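Local coordinates for protein glutathione synthetase-like effector 30 (Gpa-GSS30-apo) (Globodera pallida, PDB 5OET) that is a plant-parasitic nematode effector resembling glutathione synthetase, the enzyme that uses ATP to join glycine to gamma-glutamylcysteine, and has probably diverged from that housekeeping role, at residues Pro451-Asn456 with Asn468-Pro473; Tyr92-Arg98 with Asp520-Val525. All coordinates share one frame; numbering follows the deposited sequence.

Interaction 1: residues Pro451-Asn456 with Asn468-Pro473; sequences PMVIKN and NLDATP
K455 and D470 carry the charged part of this contact: NZ of K455 reaches OD1 of D470 at 2.9 Å, a salt bridge that meets the carboxylate on its syn side, 22° out of its plane. The two side chains run next to each other in the same direction. The lysine chain gets there by bending at each torsion beyond the first, which also brings its CD beside OD1, and P38 packs against it. Beneath the ion pair, the backbones are stitched antiparallel. I454 and A471 form a hydrogen-bonded pair, with I454 N to A471 O at 2.7 Å and the return bond from A471 N to I454 O. N456 and L469 repeat the pattern two residues along, with N456 N 3.1 Å from L469 O and K455-D470 as the non-hydrogen-bonded pair between. V453 works with both branches: CG1 rests 3.7 Å from CB of D470, while CG2, anti to the carbonyl carbon, meets CG2 of T472 at 3.8 Å. That same threonine methyl is also approached by the ring of P451. Across the sheet from the salt bridge, I454 CG1 lies 4.0 Å from P473 CD, and the M452 chain, bent at chi3 (69°), brings its CE methyl to the same proline, crossing it at about a right angle. F96 and P97 also pack on M452. The N-to-C directions of 454-456 and 469-473 stand at 117°, well short of 180°, a strongly twisted antiparallel pair in the large mixed sheet of what is, by family, an ATP-grasp fold.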
loop_
_atom_site.group_PDB
_atom_site.type_symbol
_atom_site.label_atom_id
_atom_site.label_comp_id
_atom_site.label_asym_id
_atom_site.label_seq_id
_atom_site.Cartn_x
_atom_site.Cartn_y
_atom_site.Cartn_z
ATOM N N PRO A 451 7.904 -29.029 17.675
ATOM C CA PRO A 451 8.203 -27.932 16.753
ATOM C C PRO A 451 9.267 -26.949 17.263
ATOM O O PRO A 451 9.369 -26.719 18.468
ATOM C CB PRO A 451 6.841 -27.241 16.614
ATOM C CG PRO A 451 6.160 -27.480 17.934
ATOM C CD PRO A 451 6.845 -28.637 18.626
ATOM N N MET A 452 10.030 -26.376 16.329
ATOM C CA MET A 452 11.090 -25.401 16.606
ATOM C C MET A 452 10.484 -24.128 17.180
ATOM O O MET A 452 9.568 -23.553 16.604
ATOM C CB MET A 452 11.850 -25.083 15.316
ATOM C CG MET A 452 13.038 -24.139 15.458
ATOM S SD MET A 452 13.633 -23.472 13.908
ATOM C CE MET A 452 12.255 -22.413 13.481
ATOM N N VAL A 453 11.005 -23.696 18.317
ATOM C CA VAL A 453 10.534 -22.519 19.013
ATOM C C VAL A 453 11.616 -21.458 18.874
ATOM O O VAL A 453 12.785 -21.695 19.157
ATOM C CB VAL A 453 10.250 -22.832 20.499
ATOM C CG1 VAL A 453 9.979 -21.563 21.292
ATOM C CG2 VAL A 453 9.070 -23.784 20.611
ATOM N N ILE A 454 11.217 -20.281 18.420
ATOM C CA ILE A 454 12.125 -19.146 18.298
ATOM C C ILE A 454 11.489 -17.946 19.003
ATOM O O ILE A 454 10.327 -17.995 19.402
ATOM C CB ILE A 454 12.502 -18.855 16.817
ATOM C CG1 ILE A 454 11.284 -18.478 15.966
ATOM C CG2 ILE A 454 13.215 -20.053 16.200
ATOM C CD1 ILE A 454 10.936 -17.003 15.963
ATOM N N LYS A 455 12.276 -16.889 19.165
ATOM C CA LYS A 455 11.855 -15.646 19.814
ATOM C C LYS A 455 11.676 -14.554 18.750
ATOM O O LYS A 455 12.489 -14.429 17.828
ATOM C CB LYS A 455 12.905 -15.201 20.837
ATOM C CG LYS A 455 13.073 -16.105 22.064
ATOM C CD LYS A 455 12.306 -15.589 23.289
ATOM C CE LYS A 455 13.006 -15.936 24.619
ATOM N NZ LYS A 455 12.530 -17.201 25.255
ATOM N N ASN A 456 10.610 -13.771 18.881
ATOM C CA ASN A 456 10.343 -12.656 17.988
ATOM C C ASN A 456 9.390 -11.690 18.683
ATOM O O ASN A 456 8.914 -11.964 19.809
ATOM C CB ASN A 456 9.738 -13.169 16.675
ATOM C CG ASN A 456 10.188 -12.362 15.460
ATOM O OD1 ASN A 456 10.268 -11.134 15.524
ATOM N ND2 ASN A 456 10.488 -13.037 14.364
ATOM N N ASN A 468 9.608 -10.279 22.766
ATOM C CA ASN A 468 10.306 -11.487 23.204
ATOM C C ASN A 468 9.374 -12.685 23.474
ATOM O O ASN A 468 9.549 -13.394 24.429
ATOM C CB ASN A 468 11.212 -11.188 24.405
ATOM C CG ASN A 468 12.272 -10.155 24.095
ATOM O OD1 ASN A 468 12.279 -9.067 24.674
ATOM N ND2 ASN A 468 13.179 -10.491 23.179
ATOM N N LEU A 469 8.387 -12.889 22.613
ATOM C CA LEU A 469 7.548 -14.081 22.669
ATOM C C LEU A 469 8.289 -15.291 22.136
ATOM O O LEU A 469 9.059 -15.167 21.182
ATOM C CB LEU A 469 6.318 -13.905 21.783
ATOM C CG LEU A 469 5.216 -13.044 22.362
ATOM C CD1 LEU A 469 4.274 -12.631 21.245
ATOM C CD2 LEU A 469 4.497 -13.781 23.492
ATOM N N ASP A 470 8.019 -16.458 22.718
ATOM C CA ASP A 470 8.290 -17.727 22.039
ATOM C C ASP A 470 7.277 -17.902 20.924
ATOM O O ASP A 470 6.093 -17.741 21.158
ATOM C CB ASP A 470 8.161 -18.901 23.008
ATOM C CG ASP A 470 9.181 -18.848 24.130
ATOM O OD1 ASP A 470 9.851 -17.793 24.283
ATOM O OD2 ASP A 470 9.291 -19.871 24.853
ATOM N N ALA A 471 7.740 -18.235 19.725
ATOM C CA ALA A 471 6.850 -18.570 18.605
ATOM C C ALA A 471 7.377 -19.727 17.781
ATOM O O ALA A 471 8.571 -19.976 17.766
ATOM C CB ALA A 471 6.661 -17.359 17.715
ATOM N N THR A 472 6.471 -20.409 17.085
ATOM C CA THR A 472 6.816 -21.499 16.174
ATOM C C THR A 472 6.455 -21.031 14.771
ATOM O O THR A 472 5.285 -20.782 14.507
ATOM C CB THR A 472 6.050 -22.819 16.484
ATOM O OG1 THR A 472 4.659 -22.545 16.681
ATOM C CG2 THR A 472 6.578 -23.484 17.722
ATOM N N PRO A 473 7.458 -20.888 13.876
ATOM C CA PRO A 473 7.173 -20.545 12.494
ATOM C C PRO A 473 6.677 -21.744 11.660
ATOM O O PRO A 473 6.904 -22.899 12.019
ATOM C CB PRO A 473 8.511 -20.025 11.975
ATOM C CG PRO A 473 9.526 -20.727 12.777
ATOM C CD PRO A 473 8.903 -21.082 14.099
#

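Interaction 2: residues Tyr92-Arg98 with Asp520-Val525; sequences YPSPFPR and DSPYLV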
loop_
_atom_site.group_PDB
_atom_site.type_symbol
_atom_site.label_atom_id
_atom_site.label_comp_id
_atom_site.label_asym_id
_atom_site.label_seq_id
_atom_site.Cartn_x
_atom_site.Cartn_y
_atom_site.Cartn_z
ATOM N N TYR A 92 10.545 -8.666 13.083
ATOM C CA TYR A 92 11.757 -9.072 12.420
ATOM C C TYR A 92 11.549 -10.465 11.879
ATOM O O TYR A 92 10.678 -11.206 12.364
ATOM C CB TYR A 92 12.942 -9.041 13.402
ATOM C CG TYR A 92 13.419 -7.639 13.717
ATOM C CD1 TYR A 92 14.105 -6.896 12.763
ATOM C CD2 TYR A 92 13.155 -7.045 14.961
ATOM C CE1 TYR A 92 14.522 -5.602 13.026
ATOM C CE2 TYR A 92 13.576 -5.736 15.244
ATOM C CZ TYR A 92 14.261 -5.015 14.262
ATOM O OH TYR A 92 14.706 -3.729 14.495
ATOM N N PRO A 93 12.336 -10.837 10.861
ATOM C CA PRO A 93 12.168 -12.169 10.301
ATOM C C PRO A 93 12.666 -13.212 11.285
ATOM O O PRO A 93 13.652 -12.983 11.969
ATOM C CB PRO A 93 12.993 -12.128 9.009
ATOM C CG PRO A 93 13.922 -10.984 9.147
ATOM C CD PRO A 93 13.377 -10.054 10.178
ATOM N N SER A 94 11.940 -14.314 11.404
ATOM C CA SER A 94 12.282 -15.372 12.361
ATOM C C SER A 94 13.369 -16.235 11.738
ATOM O O SER A 94 13.349 -16.450 10.524
ATOM C CB SER A 94 11.059 -16.230 12.694
ATOM O OG SER A 94 10.117 -15.503 13.479
ATOM N N PRO A 95 14.326 -16.716 12.551
ATOM C CA PRO A 95 15.375 -17.572 11.991
ATOM C C PRO A 95 14.847 -18.947 11.569
ATOM O O PRO A 95 13.917 -19.479 12.179
ATOM C CB PRO A 95 16.387 -17.699 13.126
ATOM C CG PRO A 95 15.607 -17.413 14.356
ATOM C CD PRO A 95 14.545 -16.440 13.980
ATOM N N PHE A 96 15.440 -19.497 10.519
ATOM C CA PHE A 96 15.000 -20.759 9.940
ATOM C C PHE A 96 16.233 -21.420 9.276
ATOM O O PHE A 96 17.026 -20.732 8.612
ATOM C CB PHE A 96 13.846 -20.526 8.921
ATOM C CG PHE A 96 13.027 -21.767 8.633
ATOM C CD1 PHE A 96 11.972 -22.128 9.458
ATOM C CD2 PHE A 96 13.334 -22.596 7.549
ATOM C CE1 PHE A 96 11.237 -23.281 9.210
ATOM C CE2 PHE A 96 12.600 -23.753 7.298
ATOM C CZ PHE A 96 11.549 -24.092 8.130
ATOM N N PRO A 97 16.417 -22.741 9.477
ATOM C CA PRO A 97 17.563 -23.424 8.871
ATOM C C PRO A 97 17.627 -23.325 7.352
ATOM O O PRO A 97 16.646 -23.606 6.706
ATOM C CB PRO A 97 17.360 -24.872 9.305
ATOM C CG PRO A 97 16.717 -24.752 10.636
ATOM C CD PRO A 97 15.782 -23.577 10.510
ATOM N N ARG A 98 18.768 -22.934 6.797
ATOM C CA ARG A 98 18.949 -22.869 5.352
ATOM C C ARG A 98 18.662 -24.180 4.620
ATOM O O ARG A 98 18.082 -24.170 3.535
ATOM C CB ARG A 98 20.376 -22.442 5.012
ATOM C CG ARG A 98 20.684 -22.286 3.520
ATOM C CD ARG A 98 22.026 -21.614 3.272
ATOM N NE ARG A 98 21.955 -20.168 3.547
ATOM C CZ ARG A 98 22.453 -19.526 4.615
ATOM N NH1 ARG A 98 23.096 -20.176 5.598
ATOM N NH2 ARG A 98 22.297 -18.214 4.700
ATOM N N ASP A 520 5.043 -13.586 8.784
ATOM C CA ASP A 520 6.443 -13.584 9.113
ATOM C C ASP A 520 7.205 -13.805 7.813
ATOM O O ASP A 520 6.595 -13.975 6.775
ATOM C CB ASP A 520 6.699 -14.708 10.124
ATOM C CG ASP A 520 7.949 -14.491 10.952
ATOM O OD1 ASP A 520 8.882 -13.801 10.467
ATOM O OD2 ASP A 520 8.008 -15.010 12.097
ATOM N N SER A 521 8.520 -13.774 7.860
ATOM C CA SER A 521 9.323 -14.223 6.730
ATOM C C SER A 521 10.651 -14.826 7.243
ATOM O O SER A 521 11.138 -14.446 8.299
ATOM C CB SER A 521 9.550 -13.073 5.735
ATOM O OG SER A 521 10.519 -12.171 6.213
ATOM N N PRO A 522 11.221 -15.785 6.502
ATOM C CA PRO A 522 12.342 -16.515 7.053
ATOM C C PRO A 522 13.634 -15.726 6.951
ATOM O O PRO A 522 13.823 -14.986 5.980
ATOM C CB PRO A 522 12.405 -17.756 6.166
ATOM C CG PRO A 522 11.964 -17.250 4.845
ATOM C CD PRO A 522 10.938 -16.192 5.122
ATOM N N TYR A 523 14.479 -15.851 7.976
ATOM C CA TYR A 523 15.875 -15.440 7.905
ATOM C C TYR A 523 16.713 -16.723 7.949
ATOM O O TYR A 523 16.722 -17.429 8.953
ATOM C CB TYR A 523 16.242 -14.495 9.055
ATOM C CG TYR A 523 17.572 -13.799 8.868
ATOM C CD1 TYR A 523 18.768 -14.409 9.264
ATOM C CD2 TYR A 523 17.640 -12.527 8.293
ATOM C CE1 TYR A 523 19.988 -13.763 9.108
ATOM C CE2 TYR A 523 18.857 -11.884 8.118
ATOM C CZ TYR A 523 20.030 -12.502 8.522
ATOM O OH TYR A 523 21.235 -11.853 8.356
ATOM N N LEU A 524 17.405 -17.016 6.852
ATOM C CA LEU A 524 18.083 -18.295 6.694
ATOM C C LEU A 524 19.400 -18.352 7.426
ATOM O O LEU A 524 20.457 -18.009 6.914
ATOM C CB LEU A 524 18.253 -18.675 5.230
ATOM C CG LEU A 524 16.911 -18.818 4.508
ATOM C CD1 LEU A 524 17.222 -19.189 3.068
ATOM C CD2 LEU A 524 15.959 -19.813 5.167
ATOM N N VAL A 525 19.268 -18.768 8.670
ATOM C CA VAL A 525 20.345 -19.200 9.532
ATOM C C VAL A 525 21.172 -20.357 8.897
ATOM O O VAL A 525 20.710 -21.503 8.720
ATOM C CB VAL A 525 19.710 -19.594 10.893
ATOM C CG1 VAL A 525 20.517 -20.627 11.647
ATOM C CG2 VAL A 525 19.461 -18.337 11.718
#
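P95 with Y523 and F96 with L524 pair in parallel, the short strands 94-96 and 522-524 crossing at 48°, with Y523 N bonded to S94 O (2.9 Å) and F96 N to Y523 O (2.9 Å). V525 N also bonds to Y523 O, from the opposite face of its carbonyl plane to F96 N. D520, its CG anti to the backbone N (chi1 -157°), grips S94 twice: OD2 accepts from S94 OG, and OD1 accepts from S94 N at 3.2 Å. Both bonds use syn sides of the carboxylate; S521 N takes the anti side of OD1, and S502 gives OD2 a further bond. The pairing adds strand 94-96 to the edge of the mixed sheet and ties it to the C-terminus, where L524 centres an inverse gamma turn. P97 is the N-cap residue of helix 98-119, and R98 N bonds to V525 O at 3.1 Å. The R98 guanidinium lies with one face against L524 O, its CZ 3.4 Å away, and NH2 makes a weak hydrogen bond to S218 O. P93 and Y523 lie alongside each other, CB to CB 4.0 Å, while Y35 stacks on the tyrosine ring. F96 CB packs 4.2 Å from P522 CB.

Overall arrangement
Both interactions belong to one mixed sheet, and their centres lie about 11 Å apart. Interaction 1 is partly buried, with its lysine-aspartate pair at the outer side; it joins strands close in sequence. Interaction 2 is buried, joins segments more than 400 residues apart, and puts its aspartate to work on a serine hydroxyl and backbone N-H groups. They meet directly: N456 ND2 probably hydrogen-bonds to both S94 OG (2.6 Å) and Y92 O (2.7 Å), so the asparagine of 451-456 reaches the serine that D520 holds. I454 CD1 lies against S94 OG and M452 CE against P95 O, so apolar ends of 451-456 pack on strand 94-96.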